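Local atomic coordinates of periplasmic sugar-binding domain protein (Pseudomonas fluorescens Pf-5, PDB entry 3H75), a protein that probably binds a sugar in the periplasm, as expected of a two-domain bacterial solute-binding protein. Residues P141-K155 with Q176-N188. Numbering follows the deposited sequence.
Sequences PAGHGIELLAFSGLK and QVHLRQLVYGEWN. With SO4 (sulfate ion), chain B; SO4 (sulfate ion), chain C.
A150 CB packs against L179 CD1 (3.8 Å) and L182 CG where strands 146-152 and 177-184 run parallel. Their backbone ladder begins at I146 N to Q176 O, and its last firm rung is G185 N to S152 O. R180 interrupts it as a beta bulge: its N still reaches L148 O, but the next donor, A150 N, takes Q181 O, while the buried Q181 N has no partner in the model. The tight face carries I146, L148, A150 and S152 with V177, L179, L182 and Y184. On it, L148 CD2 lies 3.9 Å from both V177 CG1 and L179 CD1; S152 CB abuts the Y184 ring obliquely, its OG buried without a polar partner. The Y184 ring is sandwiched by L182 CD2 and, on the opposite face, the extended K155 chain (CB to ring centroid 3.7 Å), and its OH bonds E164. Just beyond, G153 CA sits 3.4 Å from the centroid of the six-membered ring of W187, over its face, a CH-pi contact. W187 NE1 bonds weakly to a sulfate also held by W19 and R44, and W187 itself lies near a bound glycerol, consistent with the ligand cleft at the carboxyl ends of the strands.

The other face is loose and polar only at its start. R180, bent at chi2 and chi3 (-46° and -54°), swings NH1 back to a 3.0 Å salt bridge with E147 OE1; the guanidinium meets it edge-on, its plane 85° from that of the carboxylate. NH2 holds a second sulfate through O3 (2.8 Å), and a water links E147 OE2 to H178 ND1. Further along, past buried L149, F151 and V183 lie side by side, CD1 to CG2 3.4 Å.

Helix 158-173 joins the two strands in a beta-alpha-beta crossover and covers the tight face, helix 189-202 packs on L149 and V183, strand 206-211 continues the sheet beyond 146-152, and 177-184 is the edge strand.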
loop_
_atom_site.group_PDB
_atom_site.type_symbol
_atom_site.label_atom_id
_atom_site.label_comp_id
_atom_site.label_asym_id
_atom_site.label_seq_id
_atom_site.Cartn_x
_atom_site.Cartn_y
_atom_site.Cartn_z
ATOM N N PRO A 141 -32.704 -1.980 -1.707
ATOM C CA PRO A 141 -33.206 -0.802 -2.423
ATOM C C PRO A 141 -34.704 -0.517 -2.443
ATOM O O PRO A 141 -35.482 -1.080 -1.669
ATOM C CB PRO A 141 -32.653 -1.003 -3.826
ATOM C CG PRO A 141 -31.324 -1.576 -3.554
ATOM C CD PRO A 141 -31.625 -2.610 -2.494
ATOM N N ALA A 142 -35.079 0.373 -3.361
ATOM C CA ALA A 142 -36.454 0.808 -3.561
ATOM C C ALA A 142 -36.840 1.869 -2.535
ATOM O O ALA A 142 -37.575 1.593 -1.587
ATOM C CB ALA A 142 -37.412 -0.385 -3.480
ATOM N N GLY A 143 -36.329 3.083 -2.725
ATOM C CA GLY A 143 -36.647 4.173 -1.817
ATOM C C GLY A 143 -35.713 4.305 -0.628
ATOM O O GLY A 143 -35.667 5.355 0.018
ATOM N N HIS A 144 -34.966 3.247 -0.335
ATOM C CA HIS A 144 -34.037 3.266 0.788
ATOM C C HIS A 144 -32.629 3.535 0.295
ATOM O O HIS A 144 -32.192 2.971 -0.708
ATOM C CB HIS A 144 -34.043 1.922 1.515
ATOM C CG HIS A 144 -35.412 1.428 1.859
ATOM N ND1 HIS A 144 -36.443 1.403 0.945
ATOM C CD2 HIS A 144 -35.908 0.897 3.001
ATOM C CE1 HIS A 144 -37.515 0.876 1.508
ATOM N NE2 HIS A 144 -37.217 0.561 2.756
ATOM N N GLY A 145 -31.920 4.404 0.999
ATOM C CA GLY A 145 -30.558 4.689 0.612
ATOM C C GLY A 145 -29.659 3.727 1.359
ATOM O O GLY A 145 -30.111 3.015 2.253
ATOM N N ILE A 146 -28.391 3.683 0.976
ATOM C CA ILE A 146 -27.413 2.832 1.636
ATOM C C ILE A 146 -26.404 3.820 2.200
ATOM O O ILE A 146 -25.568 4.347 1.467
ATOM C CB ILE A 146 -26.704 1.891 0.634
ATOM C CG1 ILE A 146 -27.710 0.893 0.054
ATOM C CG2 ILE A 146 -25.563 1.149 1.330
ATOM C CD1 ILE A 146 -27.127 -0.005 -1.038
ATOM N N GLU A 147 -26.480 4.078 3.502
ATOM C CA GLU A 147 -25.579 5.042 4.113
ATOM C C GLU A 147 -24.187 4.488 4.350
ATOM O O GLU A 147 -24.010 3.366 4.826
ATOM C CB GLU A 147 -26.210 5.606 5.385
ATOM C CG GLU A 147 -27.521 6.320 5.041
ATOM C CD GLU A 147 -27.979 7.321 6.078
ATOM O OE1 GLU A 147 -27.253 7.550 7.066
ATOM O OE2 GLU A 147 -29.079 7.889 5.891
ATOM N N LEU A 148 -23.207 5.312 3.996
ATOM C CA LEU A 148 -21.794 4.968 4.061
ATOM C C LEU A 148 -20.928 5.973 4.808
ATOM O O LEU A 148 -21.158 7.179 4.738
ATOM C CB LEU A 148 -21.266 4.864 2.627
ATOM C CG LEU A 148 -19.755 4.869 2.385
ATOM C CD1 LEU A 148 -19.180 3.488 2.645
ATOM C CD2 LEU A 148 -19.492 5.286 0.938
ATOM N N LEU A 149 -19.927 5.458 5.519
ATOM C CA LEU A 149 -18.957 6.294 6.214
ATOM C C LEU A 149 -17.628 5.914 5.576
ATOM O O LEU A 149 -17.412 4.745 5.246
ATOM C CB LEU A 149 -18.899 5.981 7.716
ATOM C CG LEU A 149 -20.110 6.407 8.550
ATOM C CD1 LEU A 149 -19.919 5.960 10.000
ATOM C CD2 LEU A 149 -20.278 7.925 8.488
ATOM N N ALA A 150 -16.751 6.888 5.382
ATOM C CA ALA A 150 -15.447 6.604 4.794
ATOM C C ALA A 150 -14.320 7.167 5.647
ATOM O O ALA A 150 -14.383 8.304 6.111
ATOM C CB ALA A 150 -15.363 7.169 3.383
ATOM N N PHE A 151 -13.297 6.349 5.859
ATOM C CA PHE A 151 -12.134 6.749 6.639
ATOM C C PHE A 151 -10.938 6.704 5.706
ATOM O O PHE A 151 -10.540 5.631 5.250
ATOM C CB PHE A 151 -11.922 5.778 7.802
ATOM C CG PHE A 151 -12.971 5.882 8.866
ATOM C CD1 PHE A 151 -12.782 6.713 9.965
ATOM C CD2 PHE A 151 -14.171 5.190 8.747
ATOM C CE1 PHE A 151 -13.770 6.858 10.926
ATOM C CE2 PHE A 151 -15.172 5.329 9.708
ATOM C CZ PHE A 151 -14.968 6.167 10.801
ATOM N N SER A 152 -10.369 7.866 5.408
ATOM C CA SER A 152 -9.220 7.910 4.516
ATOM C C SER A 152 -7.950 8.075 5.343
ATOM O O SER A 152 -8.023 8.224 6.557
ATOM C CB SER A 152 -9.366 9.060 3.520
ATOM O OG SER A 152 -8.393 8.957 2.497
ATOM N N GLY A 153 -6.793 8.040 4.688
ATOM C CA GLY A 153 -5.533 8.166 5.402
ATOM C C GLY A 153 -5.074 9.599 5.561
ATOM O O GLY A 153 -5.861 10.471 5.924
ATOM N N LEU A 154 -3.789 9.838 5.319
ATOM C CA LEU A 154 -3.243 11.185 5.398
ATOM C C LEU A 154 -3.704 11.870 4.115
ATOM O O LEU A 154 -3.344 11.448 3.019
ATOM C CB LEU A 154 -1.713 11.139 5.471
ATOM C CG LEU A 154 -1.100 10.668 6.796
ATOM C CD1 LEU A 154 0.374 10.342 6.591
ATOM C CD2 LEU A 154 -1.264 11.746 7.861
ATOM N N LYS A 155 -4.511 12.916 4.255
ATOM C CA LYS A 155 -5.057 13.625 3.103
ATOM C C LYS A 155 -4.057 14.013 2.015
ATOM O O LYS A 155 -4.352 13.881 0.826
ATOM C CB LYS A 155 -5.807 14.880 3.562
ATOM C CG LYS A 155 -6.579 15.570 2.440
ATOM C CD LYS A 155 -7.351 16.782 2.944
ATOM C CE LYS A 155 -8.141 17.432 1.816
ATOM N NZ LYS A 155 -8.883 18.637 2.274
ATOM N N GLN A 176 -27.518 5.325 -5.118
ATOM C CA GLN A 176 -28.268 4.858 -3.952
ATOM C C GLN A 176 -27.393 4.904 -2.698
ATOM O O GLN A 176 -27.899 4.964 -1.576
ATOM C CB GLN A 176 -28.787 3.434 -4.172
ATOM C CG GLN A 176 -29.478 2.851 -2.946
ATOM C CD GLN A 176 -30.133 1.510 -3.210
ATOM O OE1 GLN A 176 -29.523 0.606 -3.788
ATOM N NE2 GLN A 176 -31.381 1.371 -2.777
ATOM N N VAL A 177 -26.078 4.873 -2.893
ATOM C CA VAL A 177 -25.147 4.936 -1.770
ATOM C C VAL A 177 -24.977 6.395 -1.365
ATOM O O VAL A 177 -24.669 7.253 -2.194
ATOM C CB VAL A 177 -23.763 4.346 -2.140
ATOM C CG1 VAL A 177 -22.812 4.468 -0.951
ATOM C CG2 VAL A 177 -23.912 2.882 -2.545
ATOM N N HIS A 178 -25.189 6.677 -0.085
ATOM C CA HIS A 178 -25.068 8.038 0.410
ATOM C C HIS A 178 -23.911 8.184 1.381
ATOM O O HIS A 178 -23.992 7.735 2.524
ATOM C CB HIS A 178 -26.373 8.450 1.087
ATOM C CG HIS A 178 -27.565 8.361 0.184
ATOM N ND1 HIS A 178 -28.856 8.264 0.663
ATOM C CD2 HIS A 178 -27.662 8.349 -1.165
ATOM C CE1 HIS A 178 -29.693 8.193 -0.356
ATOM N NE2 HIS A 178 -28.996 8.243 -1.476
ATOM N N LEU A 179 -22.824 8.789 0.914
ATOM C CA LEU A 179 -21.659 9.015 1.757
ATOM C C LEU A 179 -22.035 10.113 2.736
ATOM O O LEU A 179 -22.140 11.283 2.357
ATOM C CB LEU A 179 -20.467 9.458 0.903
ATOM C CG LEU A 179 -19.213 9.913 1.651
ATOM C CD1 LEU A 179 -18.632 8.768 2.451
ATOM C CD2 LEU A 179 -18.198 10.424 0.646
ATOM N N ARG A 180 -22.250 9.745 3.992
ATOM C CA ARG A 180 -22.635 10.736 4.987
ATOM C C ARG A 180 -21.454 11.585 5.423
ATOM O O ARG A 180 -21.605 12.772 5.723
ATOM C CB ARG A 180 -23.274 10.059 6.203
ATOM C CG ARG A 180 -24.526 9.238 5.889
ATOM C CD ARG A 180 -25.496 9.996 4.982
ATOM N NE ARG A 180 -25.855 11.313 5.497
ATOM C CZ ARG A 180 -26.770 11.542 6.436
ATOM N NH1 ARG A 180 -27.439 10.538 6.984
ATOM N NH2 ARG A 180 -27.027 12.786 6.813
ATOM N N GLN A 181 -20.275 10.977 5.451
ATOM C CA GLN A 181 -19.078 11.692 5.856
ATOM C C GLN A 181 -17.817 10.908 5.545
ATOM O O GLN A 181 -17.776 9.688 5.698
ATOM C CB GLN A 181 -19.115 11.957 7.362
ATOM C CG GLN A 181 -18.129 12.998 7.834
ATOM C CD GLN A 181 -18.830 14.225 8.371
ATOM O OE1 GLN A 181 -19.468 14.177 9.422
ATOM N NE2 GLN A 181 -18.731 15.331 7.643
ATOM N N LEU A 182 -16.795 11.623 5.091
ATOM C CA LEU A 182 -15.498 11.027 4.832
ATOM C C LEU A 182 -14.562 11.804 5.741
ATOM O O LEU A 182 -14.504 13.030 5.673
ATOM C CB LEU A 182 -15.074 11.194 3.369
ATOM C CG LEU A 182 -13.666 10.671 3.031
ATOM C CD1 LEU A 182 -13.595 10.253 1.569
ATOM C CD2 LEU A 182 -12.625 11.745 3.328
ATOM N N VAL A 183 -13.861 11.099 6.620
ATOM C CA VAL A 183 -12.924 11.757 7.518
ATOM C C VAL A 183 -11.524 11.231 7.262
ATOM O O VAL A 183 -11.343 10.188 6.636
ATOM C CB VAL A 183 -13.293 11.532 9.005
ATOM C CG1 VAL A 183 -14.623 12.201 9.313
ATOM C CG2 VAL A 183 -13.369 10.042 9.316
ATOM N N TYR A 184 -10.533 11.970 7.736
ATOM C CA TYR A 184 -9.151 11.574 7.553
ATOM C C TYR A 184 -8.617 11.012 8.858
ATOM O O TYR A 184 -8.360 11.748 9.814
ATOM C CB TYR A 184 -8.338 12.776 7.065
ATOM C CG TYR A 184 -8.682 13.130 5.633
ATOM C CD1 TYR A 184 -8.208 12.350 4.578
ATOM C CD2 TYR A 184 -9.560 14.172 5.337
ATOM C CE1 TYR A 184 -8.602 12.590 3.266
ATOM C CE2 TYR A 184 -9.964 14.422 4.023
ATOM C CZ TYR A 184 -9.482 13.624 2.994
ATOM O OH TYR A 184 -9.898 13.837 1.696
ATOM N N GLY A 185 -8.491 9.686 8.894
ATOM C CA GLY A 185 -8.005 9.004 10.079
ATOM C C GLY A 185 -6.492 8.922 10.153
ATOM O O GLY A 185 -5.953 8.366 11.107
ATOM N N GLU A 186 -5.816 9.446 9.133
ATOM C CA GLU A 186 -4.352 9.476 9.081
ATOM C C GLU A 186 -3.678 8.116 9.247
ATOM O O GLU A 186 -2.581 8.035 9.806
ATOM C CB GLU A 186 -3.820 10.430 10.160
ATOM C CG GLU A 186 -4.684 11.664 10.373
ATOM C CD GLU A 186 -4.089 12.643 11.369
ATOM O OE1 GLU A 186 -3.595 12.204 12.429
ATOM O OE2 GLU A 186 -4.130 13.859 11.095
ATOM N N TRP A 187 -4.331 7.062 8.755
ATOM C CA TRP A 187 -3.826 5.685 8.836
ATOM C C TRP A 187 -3.800 5.171 10.274
ATOM O O TRP A 187 -3.360 4.046 10.516
ATOM C CB TRP A 187 -2.388 5.577 8.295
ATOM C CG TRP A 187 -2.134 6.147 6.928
ATOM C CD1 TRP A 187 -1.136 7.013 6.580
ATOM C CD2 TRP A 187 -2.846 5.851 5.720
ATOM N NE1 TRP A 187 -1.179 7.276 5.231
ATOM C CE2 TRP A 187 -2.221 6.574 4.679
ATOM C CE3 TRP A 187 -3.949 5.044 5.416
ATOM C CZ2 TRP A 187 -2.663 6.515 3.355
ATOM C CZ3 TRP A 187 -4.388 4.983 4.098
ATOM C CH2 TRP A 187 -3.745 5.714 3.084
ATOM N N ASN A 188 -4.284 5.984 11.210
ATOM C CA ASN A 188 -4.244 5.666 12.641
ATOM C C ASN A 188 -5.484 4.986 13.223
ATOM O O ASN A 188 -6.601 5.492 13.109
ATOM C CB ASN A 188 -3.937 6.961 13.400
ATOM C CG ASN A 188 -3.646 6.734 14.866
ATOM O OD1 ASN A 188 -4.543 6.432 15.650
ATOM N ND2 ASN A 188 -2.380 6.880 15.244
HETATM S S SO4 B . 1.868 6.299 3.256
HETATM O O1 SO4 B . 0.866 6.119 2.184
HETATM O O2 SO4 B . 1.826 5.133 4.150
HETATM O O3 SO4 B . 3.194 6.403 2.629
HETATM O O4 SO4 B . 1.556 7.531 4.014
HETATM S S SO4 C . -29.772 12.877 8.902
HETATM O O1 SO4 C . -30.179 12.021 7.769
HETATM O O2 SO4 C . -28.956 12.071 9.833
HETATM O O3 SO4 C . -28.986 14.024 8.405
HETATM O O4 SO4 C . -30.979 13.374 9.593
HETATM O O HOH W 1 -28.928 9.383 3.488
#